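PDB 5TR7: D-alanyl-D-alanine carboxypeptidase from Vibrio cholerae, which probably removes the terminal D-alanine from peptidoglycan precursor peptides, as a serine carboxypeptidase of the penicillin-binding protein 5 type. Local coordinates for residues 60-65 / 83-88; 102-107 / 136-141. All coordinates share one frame; numbering follows the deposited sequence.

Contact 1. Residues 60-65 / 83-88; sequences VVISKN and TTVKVS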
loop_
_atom_site.group_PDB
_atom_site.type_symbol
_atom_site.label_atom_id
_atom_site.label_comp_id
_atom_site.label_asym_id
_atom_site.label_seq_id
_atom_site.Cartn_x
_atom_site.Cartn_y
_atom_site.Cartn_z
ATOM N N VAL A 60 -6.919 -16.723 -12.822
ATOM C CA VAL A 60 -6.506 -15.623 -13.624
ATOM C C VAL A 60 -5.420 -16.015 -14.570
ATOM O O VAL A 60 -4.424 -16.593 -14.159
ATOM C CB VAL A 60 -5.943 -14.482 -12.734
ATOM C CG1 VAL A 60 -5.637 -13.265 -13.597
ATOM C CG2 VAL A 60 -6.945 -14.098 -11.653
ATOM N N VAL A 61 -5.587 -15.626 -15.822
ATOM C CA VAL A 61 -4.598 -15.841 -16.863
ATOM C C VAL A 61 -3.394 -14.924 -16.608
ATOM O O VAL A 61 -3.535 -13.739 -16.287
ATOM C CB VAL A 61 -5.129 -15.399 -18.222
ATOM C CG1 VAL A 61 -4.074 -15.613 -19.303
ATOM C CG2 VAL A 61 -6.391 -16.165 -18.577
ATOM N N ILE A 62 -2.201 -15.477 -16.750
ATOM C CA ILE A 62 -1.012 -14.714 -16.595
ATOM C C ILE A 62 -0.530 -14.433 -18.003
ATOM O O ILE A 62 -0.168 -15.344 -18.708
ATOM C CB ILE A 62 0.038 -15.502 -15.816
ATOM C CG1 ILE A 62 -0.530 -15.987 -14.492
ATOM C CG2 ILE A 62 1.292 -14.675 -15.691
ATOM C CD1 ILE A 62 -1.125 -14.888 -13.605
ATOM N N SER A 63 -0.540 -13.170 -18.408
ATOM C CA SER A 63 -0.136 -12.788 -19.793
ATOM C C SER A 63 1.358 -12.475 -19.852
ATOM O O SER A 63 2.067 -12.474 -18.812
ATOM C CB SER A 63 -0.842 -11.521 -20.222
ATOM O OG SER A 63 -0.255 -10.390 -19.552
ATOM N N LYS A 64 1.790 -12.154 -21.073
ATOM C CA LYS A 64 3.137 -11.702 -21.408
ATOM C C LYS A 64 3.537 -10.501 -20.551
ATOM O O LYS A 64 4.694 -10.330 -20.223
ATOM C CB LYS A 64 3.189 -11.140 -22.846
ATOM C CG LYS A 64 3.138 -12.121 -24.010
ATOM C CD LYS A 64 3.339 -11.359 -25.342
ATOM C CE LYS A 64 3.689 -12.254 -26.530
ATOM N NZ LYS A 64 4.034 -11.407 -27.706
ATOM N N ASN A 65 2.573 -9.647 -20.235
ATOM C CA ASN A 65 2.836 -8.430 -19.491
ATOM C C ASN A 65 3.049 -8.650 -18.019
ATOM O O ASN A 65 3.697 -7.861 -17.392
ATOM C CB ASN A 65 1.707 -7.472 -19.668
ATOM C CG ASN A 65 1.503 -7.104 -21.088
ATOM O OD1 ASN A 65 2.446 -7.033 -21.887
ATOM N ND2 ASN A 65 0.281 -6.888 -21.424
ATOM N N THR A 83 0.047 -19.820 -17.430
ATOM C CA THR A 83 -0.524 -20.569 -16.335
ATOM C C THR A 83 -1.665 -19.712 -15.806
ATOM O O THR A 83 -1.976 -18.639 -16.364
ATOM C CB THR A 83 0.439 -20.721 -15.162
ATOM O OG1 THR A 83 0.679 -19.411 -14.561
ATOM C CG2 THR A 83 1.747 -21.499 -15.599
ATOM N N THR A 84 -2.379 -20.266 -14.831
ATOM C CA THR A 84 -3.373 -19.511 -14.159
ATOM C C THR A 84 -3.036 -19.503 -12.678
ATOM O O THR A 84 -2.436 -20.477 -12.149
ATOM C CB THR A 84 -4.775 -20.050 -14.336
ATOM O OG1 THR A 84 -4.934 -21.338 -13.678
ATOM C CG2 THR A 84 -5.144 -20.086 -15.831
ATOM N N VAL A 85 -3.488 -18.451 -12.013
ATOM C CA VAL A 85 -3.305 -18.271 -10.581
ATOM C C VAL A 85 -4.653 -17.765 -10.041
ATOM O O VAL A 85 -5.340 -16.999 -10.694
ATOM C CB VAL A 85 -2.233 -17.202 -10.265
ATOM C CG1 VAL A 85 -2.042 -17.060 -8.768
ATOM C CG2 VAL A 85 -0.909 -17.532 -10.939
ATOM N N LYS A 86 -5.003 -18.176 -8.832
ATOM C CA LYS A 86 -6.213 -17.698 -8.198
ATOM C C LYS A 86 -6.115 -16.237 -7.761
ATOM O O LYS A 86 -5.042 -15.750 -7.434
ATOM C CB LYS A 86 -6.561 -18.576 -7.026
ATOM C CG LYS A 86 -6.889 -19.965 -7.599
ATOM C CD LYS A 86 -7.568 -20.900 -6.661
ATOM C CE LYS A 86 -8.874 -20.298 -6.091
ATOM N NZ LYS A 86 -9.815 -21.155 -5.280
ATOM N N VAL A 87 -7.249 -15.540 -7.805
ATOM C CA VAL A 87 -7.367 -14.133 -7.378
ATOM C C VAL A 87 -6.869 -13.945 -5.952
ATOM O O VAL A 87 -6.079 -13.077 -5.729
ATOM C CB VAL A 87 -8.813 -13.607 -7.486
ATOM C CG1 VAL A 87 -9.022 -12.330 -6.696
ATOM C CG2 VAL A 87 -9.171 -13.379 -8.934
ATOM N N SER A 88 -7.276 -14.780 -5.013
ATOM C CA SER A 88 -6.764 -14.609 -3.643
ATOM C C SER A 88 -5.261 -14.682 -3.529
ATOM O O SER A 88 -4.677 -13.938 -2.805
ATOM C CB SER A 88 -7.402 -15.576 -2.652
ATOM O OG SER A 88 -7.070 -16.873 -2.972
#

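Contact 2. Residues 102-107 / 136-141; sequences ACVAMA and TNSHGL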
loop_
_atom_site.group_PDB
_atom_site.type_symbol
_atom_site.label_atom_id
_atom_site.label_comp_id
_atom_site.label_asym_id
_atom_site.label_seq_id
_atom_site.Cartn_x
_atom_site.Cartn_y
_atom_site.Cartn_z
ATOM N N ALA A 102 2.224 -9.665 -10.117
ATOM C CA ALA A 102 0.852 -9.918 -9.677
ATOM C C ALA A 102 -0.043 -8.679 -9.866
ATOM O O ALA A 102 -1.245 -8.821 -10.072
ATOM C CB ALA A 102 0.820 -10.335 -8.223
ATOM N N CYS A 103 0.552 -7.485 -9.752
ATOM C CA CYS A 103 -0.205 -6.234 -9.955
ATOM C C CYS A 103 -0.733 -6.159 -11.356
ATOM O O CYS A 103 -1.931 -5.924 -11.573
ATOM C CB CYS A 103 0.627 -4.984 -9.696
ATOM S SG CYS A 103 0.994 -4.685 -7.969
ATOM N N VAL A 104 0.139 -6.433 -12.304
ATOM C CA VAL A 104 -0.278 -6.374 -13.702
ATOM C C VAL A 104 -1.297 -7.441 -14.040
ATOM O O VAL A 104 -2.228 -7.159 -14.797
ATOM C CB VAL A 104 0.903 -6.456 -14.652
ATOM C CG1 VAL A 104 0.410 -6.453 -16.102
ATOM C CG2 VAL A 104 1.829 -5.287 -14.411
ATOM N N ALA A 105 -1.146 -8.642 -13.471
ATOM C CA ALA A 105 -2.111 -9.702 -13.750
ATOM C C ALA A 105 -3.491 -9.368 -13.236
ATOM O O ALA A 105 -4.498 -9.628 -13.937
ATOM C CB ALA A 105 -1.663 -11.030 -13.198
ATOM N N MET A 106 -3.569 -8.810 -12.030
ATOM C CA MET A 106 -4.907 -8.406 -11.492
ATOM C C MET A 106 -5.484 -7.232 -12.271
ATOM O O MET A 106 -6.675 -7.178 -12.552
ATOM C CB MET A 106 -4.877 -8.085 -9.996
ATOM C CG MET A 106 -4.744 -9.339 -9.118
ATOM S SD MET A 106 -6.121 -10.503 -9.368
ATOM C CE MET A 106 -7.544 -9.512 -8.873
ATOM N N ALA A 107 -4.617 -6.314 -12.658
ATOM C CA ALA A 107 -5.040 -5.160 -13.425
ATOM C C ALA A 107 -5.767 -5.625 -14.684
ATOM O O ALA A 107 -6.897 -5.183 -15.000
ATOM C CB ALA A 107 -3.829 -4.306 -13.761
ATOM N N THR A 136 -0.077 6.159 -13.164
ATOM C CA THR A 136 0.179 5.752 -14.549
ATOM C C THR A 136 0.285 4.241 -14.730
ATOM O O THR A 136 0.336 3.755 -15.840
ATOM C CB THR A 136 1.445 6.401 -15.101
ATOM O OG1 THR A 136 2.557 6.042 -14.257
ATOM C CG2 THR A 136 1.251 7.933 -15.166
ATOM N N ASN A 137 0.339 3.478 -13.667
ATOM C CA ASN A 137 0.408 2.055 -13.794
ATOM C C ASN A 137 -0.097 1.425 -12.479
ATOM O O ASN A 137 -0.286 2.138 -11.503
ATOM C CB ASN A 137 1.853 1.674 -14.116
ATOM C CG ASN A 137 2.778 1.993 -12.994
ATOM O OD1 ASN A 137 2.527 1.656 -11.831
ATOM N ND2 ASN A 137 3.865 2.625 -13.326
ATOM N N SER A 138 -0.260 0.102 -12.453
ATOM C CA SER A 138 -0.761 -0.608 -11.295
ATOM C C SER A 138 0.280 -1.005 -10.236
ATOM O O SER A 138 -0.097 -1.572 -9.179
ATOM C CB SER A 138 -1.421 -1.870 -11.780
ATOM O OG SER A 138 -0.460 -2.705 -12.458
ATOM N N HIS A 139 1.568 -0.708 -10.445
ATOM C CA HIS A 139 2.583 -1.181 -9.468
ATOM C C HIS A 139 3.474 -0.143 -8.819
ATOM O O HIS A 139 4.023 -0.437 -7.744
ATOM C CB HIS A 139 3.441 -2.272 -10.108
ATOM C CG HIS A 139 3.849 -1.923 -11.494
ATOM N ND1 HIS A 139 4.797 -0.975 -11.755
ATOM C CD2 HIS A 139 3.413 -2.357 -12.697
ATOM C CE1 HIS A 139 4.962 -0.851 -13.060
ATOM N NE2 HIS A 139 4.138 -1.693 -13.658
ATOM N N GLY A 140 3.628 1.035 -9.427
ATOM C CA GLY A 140 4.466 2.074 -8.869
ATOM C C GLY A 140 5.830 2.368 -9.510
ATOM O O GLY A 140 6.487 3.306 -9.126
ATOM N N LEU A 141 6.257 1.632 -10.516
ATOM C CA LEU A 141 7.593 1.925 -11.080
ATOM C C LEU A 141 7.532 3.303 -11.667
ATOM O O LEU A 141 6.514 3.684 -12.225
ATOM C CB LEU A 141 8.002 0.876 -12.115
ATOM C CG LEU A 141 8.181 -0.550 -11.526
ATOM C CD1 LEU A 141 8.489 -1.554 -12.642
ATOM C CD2 LEU A 141 9.267 -0.600 -10.436
#

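Contact 1. Residues 60-65 / 83-88
V60 and V61 run antiparallel to T84 and V85 as a two-stranded ribbon, V60 with V85 forming the hydrogen-bonded pair and V61 with T84 the non-hydrogen-bonded one. V60 N gives to V85 O at 2.7 Å, and V85 N returns to V60 O. Past the strand end, I62 N adds a longer bond to T83 O at 3.2 Å. V60 O also takes a CA-H...O contact from T84 CA, 3.1 Å away. V60 and V85 turn their side chains to the buried face. There V60 CG1 stands anti to the backbone N (chi1 -174°), and CG2, beside that N, meets V87 CG2 at 3.6 Å, on the first turn of helix 87-95. I62 crosses V85 at a slant, its CD1 3.8 Å from V85 CG2, while its CG1 lies 3.6 Å from T83 OG1, a hydroxyl bonded to E80 O. Beneath this face, L90 of helix 87-95 touches V60 and V85, and H109 of helix 100-111 touches V60 and V87. V61 and T84 occupy the outer face, and both are exposed. Backbone bonds therefore set the pairing, while branched aliphatic groups fasten one face of the ribbon to the helices.

Contact 2. Residues 102-107 / 136-141
N137 OD1 is gripped by two backbone N-H groups of its own loop, G140 N at 2.7 Å and nearly straight (171°), and H139 N at 2.9 Å and more bent, so that one carboxamide oxygen forms an Asx turn and an Asx motif together. The same amide gives ND2 to a lone pair of L141 O, with that oxygen almost in the amide plane, and L141 N closes on H139 ND1 near the ring plane. Thus tied, the loop lays S138 and H139 against C103, V104 and A107 of helix 100-111 in the D-alanyl-D-alanine carboxypeptidase domain, of the beta-lactamase clan. C103 CB sits 3.9 Å from H139 CB, and A107 CB lies 4.0 Å from S138 CB. S138 OG, placed between its backbone N and carbonyl carbon (chi1 61°), rests over the C103 carbonyl group; its hydrogen-bond partner is E114 of helix 114-127. The contact borders the predicted catalytic centre: the side chain of C103 touches K38, the predicted proton acceptor of an SxxK motif. H139 O is hydrogen-bonded to K38 NZ and S138 O to T41 OG1, one turn on in the same helix. V104 lies side by side with H139, its CG2 meeting the imidazole edge at CD2, 3.7 Å away and near the ring plane.

Overall arrangement
Helix 100-111 joins the two contacts, their centres about 13 Å apart. Contact 1 lies toward the periphery, about 21 Å from the centre of the chain, with one face exposed; contact 2 lies about 12 Å from that centre beside the predicted active site, all five touching residues buried. Where they touch, I62 CD1 packs on A105 CB and V87 CG1 on M106 CE, so A105 and M106 face 60-65 and 83-88, C103 and A107 face the loop, and V104 touches both, through CG1 to N65 O and CG2 to H139. Backbone bonds cross contact 1; the clear bonds of 136-141 run within the loop or to K38, T41 and E114, and it meets the helix by van der Waals contact.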